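PDB 6EP3: Lmo0651 protein from Listeria monocytogenes serovar 1/2a, which controls expression of the Agr system and mediates virulence, probably by binding DNA as a GntR-family transcription activator. Local coordinates for residues I167-F170 with E174-E177; Y187-L190 with E196-R199. One frame throughout, in Å; residues are numbered along the deposited sequence.

Contact 1 of 2, residues I167-F170 with E174-E177; sequences INMF and EIRE. With EDO (1,2-ethanediol), chain N.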
ATOM      1  N   ILE B 167      11.893 -14.782   8.746  1.00 57.97           N
ATOM      2  CA  ILE B 167      11.654 -16.188   8.442  1.00 60.46           C
ATOM      3  C   ILE B 167      12.460 -17.087   9.371  1.00 67.21           C
ATOM      4  O   ILE B 167      12.049 -18.216   9.660  1.00 73.72           O
ATOM      5  CB  ILE B 167      11.974 -16.471   6.960  1.00 63.14           C
ATOM      6  CG1 ILE B 167      11.517 -17.877   6.563  1.00 61.77           C
ATOM      7  CG2 ILE B 167      13.463 -16.285   6.681  1.00 56.60           C
ATOM      8  CD1 ILE B 167      11.700 -18.184   5.093  1.00 58.38           C
ATOM      9  N   ASN B 168      13.603 -16.602   9.872  1.00 66.40           N
ATOM     10  CA  ASN B 168      14.427 -17.402  10.775  1.00 64.66           C
ATOM     11  C   ASN B 168      13.661 -17.820  12.022  1.00 62.05           C
ATOM     12  O   ASN B 168      13.961 -18.862  12.616  1.00 65.55           O
ATOM     13  CB  ASN B 168      15.687 -16.625  11.153  1.00 58.60           C
ATOM     14  CG  ASN B 168      16.609 -16.401   9.970  1.00 73.23           C
ATOM     15  OD1 ASN B 168      16.350 -16.886   8.869  1.00 78.84           O
ATOM     16  ND2 ASN B 168      17.683 -15.650  10.188  1.00 80.38           N
ATOM     17  N   MET B 169      12.680 -17.017  12.435  1.00 62.40           N
ATOM     18  CA  MET B 169      11.817 -17.375  13.555  1.00 58.44           C
ATOM     19  C   MET B 169      11.184 -18.748  13.359  1.00 62.21           C
ATOM     20  O   MET B 169      11.050 -19.526  14.312  1.00 61.94           O
ATOM     21  CB  MET B 169      10.749 -16.294  13.713  1.00 59.51           C
ATOM     22  CG  MET B 169       9.676 -16.550  14.738  1.00 71.09           C
ATOM     23  SD  MET B 169       8.406 -15.270  14.594  1.00 73.16           S
ATOM     24  CE  MET B 169       8.353 -15.025  12.827  1.00 75.89           C
ATOM     25  N   PHE B 170      10.810 -19.072  12.127  1.00 63.49           N
ATOM     26  CA  PHE B 170      10.172 -20.345  11.835  1.00 59.44           C
ATOM     27  C   PHE B 170      11.173 -21.477  11.617  1.00 62.89           C
ATOM     28  O   PHE B 170      10.771 -22.573  11.215  1.00 67.55           O
ATOM     29  CB  PHE B 170       9.251 -20.190  10.624  1.00 56.09           C
ATOM     30  CG  PHE B 170       8.136 -19.210  10.845  1.00 54.72           C
ATOM     31  CD1 PHE B 170       7.185 -19.439  11.828  1.00 55.68           C
ATOM     32  CD2 PHE B 170       8.049 -18.051  10.092  1.00 56.84           C
ATOM     33  CE1 PHE B 170       6.158 -18.540  12.046  1.00 61.46           C
ATOM     34  CE2 PHE B 170       7.024 -17.146  10.304  1.00 60.22           C
ATOM     35  CZ  PHE B 170       6.078 -17.389  11.283  1.00 64.34           C
ATOM     36  N   GLU B 174       8.919 -25.731  17.119  1.00 64.53           N
ATOM     37  CA  GLU B 174       7.941 -25.383  18.143  1.00 70.88           C
ATOM     38  C   GLU B 174       7.139 -24.152  17.735  1.00 74.56           C
ATOM     39  O   GLU B 174       5.906 -24.134  17.844  1.00 78.06           O
ATOM     40  CB  GLU B 174       8.656 -25.161  19.476  1.00 76.09           C
ATOM     41  CG  GLU B 174       7.742 -25.084  20.681  1.00 88.49           C
ATOM     42  CD  GLU B 174       8.514 -25.070  21.987  1.00 98.54           C
ATOM     43  OE1 GLU B 174       8.691 -23.977  22.563  1.00103.47           O
ATOM     44  OE2 GLU B 174       8.947 -26.153  22.433  1.00101.65           O
ATOM     45  N   ILE B 175       7.823 -23.117  17.240  1.00 67.48           N
ATOM     46  CA  ILE B 175       7.130 -21.910  16.797  1.00 64.13           C
ATOM     47  C   ILE B 175       6.251 -22.210  15.589  1.00 64.59           C
ATOM     48  O   ILE B 175       5.121 -21.716  15.490  1.00 60.61           O
ATOM     49  CB  ILE B 175       8.139 -20.786  16.501  1.00 63.06           C
ATOM     50  CG1 ILE B 175       8.758 -20.267  17.797  1.00 58.48           C
ATOM     51  CG2 ILE B 175       7.473 -19.631  15.767  1.00 48.43           C
ATOM     52  CD1 ILE B 175       9.783 -19.187  17.573  1.00 51.03           C
ATOM     53  N   ARG B 176       6.749 -23.027  14.656  1.00 65.27           N
ATOM     54  CA  ARG B 176       5.939 -23.374  13.490  1.00 62.25           C
ATOM     55  C   ARG B 176       4.663 -24.098  13.902  1.00 61.80           C
ATOM     56  O   ARG B 176       3.570 -23.787  13.409  1.00 55.42           O
ATOM     57  CB  ARG B 176       6.743 -24.236  12.519  1.00 57.77           C
ATOM     58  CG  ARG B 176       7.805 -23.482  11.762  1.00 59.15           C
ATOM     59  CD  ARG B 176       8.083 -24.131  10.420  1.00 64.46           C
ATOM     60  NE  ARG B 176       8.317 -25.569  10.527  1.00 64.71           N
ATOM     61  CZ  ARG B 176       9.510 -26.118  10.729  1.00 67.48           C
ATOM     62  NH1 ARG B 176      10.582 -25.346  10.858  1.00 69.20           N
ATOM     63  NH2 ARG B 176       9.633 -27.437  10.801  1.00 58.41           N
ATOM     64  N   GLU B 177       4.784 -25.068  14.812  1.00 61.00           N
ATOM     65  CA  GLU B 177       3.620 -25.840  15.232  1.00 58.59           C
ATOM     66  C   GLU B 177       2.650 -24.984  16.029  1.00 56.67           C
ATOM     67  O   GLU B 177       1.431 -25.133  15.893  1.00 56.82           O
ATOM     68  CB  GLU B 177       4.060 -27.057  16.043  1.00 57.46           C
ATOM     69  CG  GLU B 177       4.714 -28.134  15.200  1.00 73.24           C
ATOM     70  CD  GLU B 177       5.208 -29.300  16.022  1.00 83.65           C
ATOM     71  OE1 GLU B 177       5.146 -29.224  17.268  1.00 89.52           O
ATOM     72  OE2 GLU B 177       5.653 -30.297  15.419  1.00 91.37           O
TER
HETATM   73  C1  EDO N 303      13.631 -26.834  17.314  1.00 78.55           C
HETATM   74  O1  EDO N 303      12.864 -26.667  16.116  1.00 75.71           O
HETATM   75  C2  EDO N 303      13.160 -25.826  18.355  1.00 86.21           C
HETATM   76  O2  EDO N 303      11.780 -26.065  18.652  1.00 90.80           O
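R176 and F170 are joined by the one hydrogen bond between 167-170 and 174-177. R176 NH1 donates a hydrogen bond to F170 O at 2.8 Å, with an N-H...O angle of 159°. The oxygen sits at the edge of the guanidinium group, close to its plane, and the donor lies nearly in line with the carbonyl. A bend in the arginine chain at chi3 (-50°) brings NH1 back to the loop. Arginine suits the place because it offers N-H groups in several directions: besides NH1, NE hydrogen-bonds S121 OG and NH2 is bonded elsewhere in the structure, which together limit rotation of the planar group.

Apolar contacts fill in around this bond. The methylene R176 CG lies 3.8 Å from F170 CB, so the aliphatic part of the arginine covers the root of the phenylalanine. Both branches of I175, CG2 and CD1, lie 3.9 Å from M169 CG. I175 CG2 additionally meets the ring at F170 CD1, 4.0 Å away. A beta-branched side chain can thus serve two neighbours at once. The I175 CD1 methyl also lies against the backbone oxygen M169 O (3.5 Å).

An ethanediol, probably from the crystallisation liquor, accepts a bond from E174 N through its O2 (3.3 Å).

The loop before helix 173-192 is thereby drawn against that helix's first turns. F170 meets Y129 and H133 of helix 126-142 edge-to-face, whereas M169 packs on L209, Q212 and L216 of helix 195-219.

Contact 2 of 2, residues Y187-L190 with E196-R199; sequences YELL and ELAR. With SO4 (sulfate ion), chain P.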
ATOM      1  N   TYR B 187      -9.394 -20.581  12.255  1.00 56.66           N
ATOM      2  CA  TYR B 187     -10.330 -21.174  11.304  1.00 60.57           C
ATOM      3  C   TYR B 187     -11.547 -21.750  12.020  1.00 59.46           C
ATOM      4  O   TYR B 187     -12.689 -21.555  11.590  1.00 56.63           O
ATOM      5  CB  TYR B 187      -9.645 -22.263  10.477  1.00 58.67           C
ATOM      6  CG  TYR B 187     -10.641 -23.207   9.835  1.00 55.66           C
ATOM      7  CD1 TYR B 187     -11.310 -22.847   8.672  1.00 60.84           C
ATOM      8  CD2 TYR B 187     -10.940 -24.439  10.408  1.00 60.53           C
ATOM      9  CE1 TYR B 187     -12.231 -23.690   8.086  1.00 60.59           C
ATOM     10  CE2 TYR B 187     -11.868 -25.289   9.833  1.00 61.72           C
ATOM     11  CZ  TYR B 187     -12.508 -24.909   8.670  1.00 66.76           C
ATOM     12  OH  TYR B 187     -13.428 -25.748   8.086  1.00 72.63           O
ATOM     13  N   GLU B 188     -11.314 -22.490  13.107  1.00 60.21           N
ATOM     14  CA  GLU B 188     -12.410 -23.155  13.802  1.00 60.63           C
ATOM     15  C   GLU B 188     -13.344 -22.151  14.459  1.00 58.74           C
ATOM     16  O   GLU B 188     -14.570 -22.303  14.395  1.00 67.61           O
ATOM     17  CB  GLU B 188     -11.859 -24.132  14.840  1.00 65.32           C
ATOM     18  CG  GLU B 188     -11.412 -25.461  14.259  1.00 65.45           C
ATOM     19  CD  GLU B 188     -10.884 -26.416  15.311  1.00 75.54           C
ATOM     20  OE1 GLU B 188     -11.164 -26.206  16.511  1.00 80.65           O
ATOM     21  OE2 GLU B 188     -10.186 -27.379  14.934  1.00 81.99           O
ATOM     22  N   LEU B 189     -12.791 -21.116  15.093  1.00 61.31           N
ATOM     23  CA  LEU B 189     -13.643 -20.105  15.702  1.00 56.62           C
ATOM     24  C   LEU B 189     -14.461 -19.379  14.646  1.00 54.69           C
ATOM     25  O   LEU B 189     -15.661 -19.146  14.837  1.00 51.00           O
ATOM     26  CB  LEU B 189     -12.804 -19.123  16.514  1.00 55.51           C
ATOM     27  CG  LEU B 189     -12.129 -19.731  17.744  1.00 54.17           C
ATOM     28  CD1 LEU B 189     -11.110 -18.767  18.318  1.00 62.19           C
ATOM     29  CD2 LEU B 189     -13.160 -20.113  18.794  1.00 43.27           C
ATOM     30  N   LEU B 190     -13.850 -19.071  13.497  1.00 51.46           N
ATOM     31  CA  LEU B 190     -14.605 -18.437  12.425  1.00 56.20           C
ATOM     32  C   LEU B 190     -15.722 -19.346  11.933  1.00 61.71           C
ATOM     33  O   LEU B 190     -16.856 -18.896  11.733  1.00 59.44           O
ATOM     34  CB  LEU B 190     -13.670 -18.066  11.274  1.00 51.81           C
ATOM     35  CG  LEU B 190     -12.736 -16.879  11.512  1.00 48.03           C
ATOM     36  CD1 LEU B 190     -11.881 -16.621  10.285  1.00 46.96           C
ATOM     37  CD2 LEU B 190     -13.531 -15.637  11.890  1.00 50.54           C
ATOM     38  N   GLU B 196     -15.530 -12.691  18.086  1.00 50.47           N
ATOM     39  CA  GLU B 196     -14.670 -11.997  19.036  1.00 56.00           C
ATOM     40  C   GLU B 196     -13.540 -12.901  19.511  1.00 61.39           C
ATOM     41  O   GLU B 196     -12.399 -12.453  19.680  1.00 65.44           O
ATOM     42  CB  GLU B 196     -15.500 -11.493  20.216  1.00 52.51           C
ATOM     43  CG  GLU B 196     -16.675 -10.625  19.798  1.00 72.93           C
ATOM     44  CD  GLU B 196     -16.275  -9.517  18.838  1.00 89.33           C
ATOM     45  OE1 GLU B 196     -16.492  -9.677  17.617  1.00 91.42           O
ATOM     46  OE2 GLU B 196     -15.747  -8.484  19.307  1.00 93.20           O
ATOM     47  N   LEU B 197     -13.838 -14.186  19.711  1.00 62.52           N
ATOM     48  CA  LEU B 197     -12.796 -15.132  20.095  1.00 61.59           C
ATOM     49  C   LEU B 197     -11.764 -15.285  18.987  1.00 54.46           C
ATOM     50  O   LEU B 197     -10.557 -15.328  19.255  1.00 54.48           O
ATOM     51  CB  LEU B 197     -13.423 -16.483  20.442  1.00 65.95           C
ATOM     52  CG  LEU B 197     -13.632 -16.757  21.933  1.00 75.03           C
ATOM     53  CD1 LEU B 197     -14.304 -18.103  22.145  1.00 68.79           C
ATOM     54  CD2 LEU B 197     -12.309 -16.700  22.677  1.00 80.73           C
ATOM     55  N   ALA B 198     -12.217 -15.348  17.732  1.00 45.13           N
ATOM     56  CA  ALA B 198     -11.280 -15.417  16.614  1.00 48.44           C
ATOM     57  C   ALA B 198     -10.407 -14.169  16.546  1.00 54.98           C
ATOM     58  O   ALA B 198      -9.203 -14.253  16.276  1.00 53.53           O
ATOM     59  CB  ALA B 198     -12.041 -15.616  15.304  1.00 48.59           C
ATOM     60  N   ARG B 199     -10.994 -12.999  16.789  1.00 50.56           N
ATOM     61  CA  ARG B 199     -10.215 -11.769  16.718  1.00 50.73           C
ATOM     62  C   ARG B 199      -9.181 -11.707  17.835  1.00 52.91           C
ATOM     63  O   ARG B 199      -8.034 -11.301  17.609  1.00 55.53           O
ATOM     64  CB  ARG B 199     -11.140 -10.558  16.765  1.00 48.98           C
ATOM     65  CG  ARG B 199     -12.060 -10.452  15.568  1.00 54.95           C
ATOM     66  CD  ARG B 199     -13.077  -9.350  15.769  1.00 58.95           C
ATOM     67  NE  ARG B 199     -12.470  -8.034  15.625  1.00 57.25           N
ATOM     68  CZ  ARG B 199     -13.118  -6.894  15.829  1.00 60.70           C
ATOM     69  NH1 ARG B 199     -14.393  -6.915  16.189  1.00 61.44           N
ATOM     70  NH2 ARG B 199     -12.492  -5.737  15.673  1.00 58.26           N
TER
HETATM   71  S   SO4 P 305     -15.414  -3.207  16.265  1.00108.57           S
HETATM   72  O1  SO4 P 305     -15.324  -2.534  17.557  1.00113.92           O
HETATM   73  O2  SO4 P 305     -16.307  -2.461  15.383  1.00113.61           O
HETATM   74  O3  SO4 P 305     -14.086  -3.280  15.661  1.00103.48           O
HETATM   75  O4  SO4 P 305     -15.942  -4.554  16.458  1.00105.63           O
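A helical hairpin in the FCD domain brings 187-190, near the end of helix 173-192, against 196-199 at the start of helix 195-219. The tight turn between them puts L189 and A198 opposite each other, their CA atoms 5.3 Å apart. Alanine fits this close approach: A198 CB meets L189 CB at 3.8 Å. L190 CD2 reaches the same A198 CB at 3.7 Å. The two leucines therefore share the small A198 side chain. L190 begins to one side of the neighbouring helix, but with CG beside the backbone N (chi1 -73°) the branch carries CD2 nearer to A198.

L189 also reaches back to L197, one residue nearer the start of the second helix. Its CD1 rests on the backbone at L197 C, 3.6 Å away, and touches L197 CB at 3.9 Å, while the other methyl, CD2, lies beside L197 CB and CD1. Inward, L190 continues onto I95, L107 and L110 of two other helices.

The side chain of R199 leaves its helix pointing away from 187-190. Its guanidinium edge grips a sulfate, probably from the crystallisation liquor, with NH1 to O4 at 2.8 Å and NH2 to O3 at 2.9 Å, both nearly straight.

No hydrogen bond crosses between the segments, so they meet through van der Waals contact of apolar side chains and backbone. The positive charge of R199 is probably balanced by D92, through a salt bridge from NH2, and by the sulfate.

How the contacts relate
Both contacts involve helix 173-192 and lie in series along the chain: contact 1 closes near the start of this helix before contact 2 opens near its end. Their centres are 22 Å apart and their nearest atoms about 12 Å, so they do not touch. Contact 1 joins the preceding loop to the start of the helix, and contact 2 pairs its end with helix 195-219 across the turn. That last helix runs back beside its predecessor, and residues from its later part, such as L209 and Q212, come alongside contact 1. The two contacts thus mark the two ends of one helix within the all-helical FCD domain, distinct from the GntR-type region that probably binds DNA.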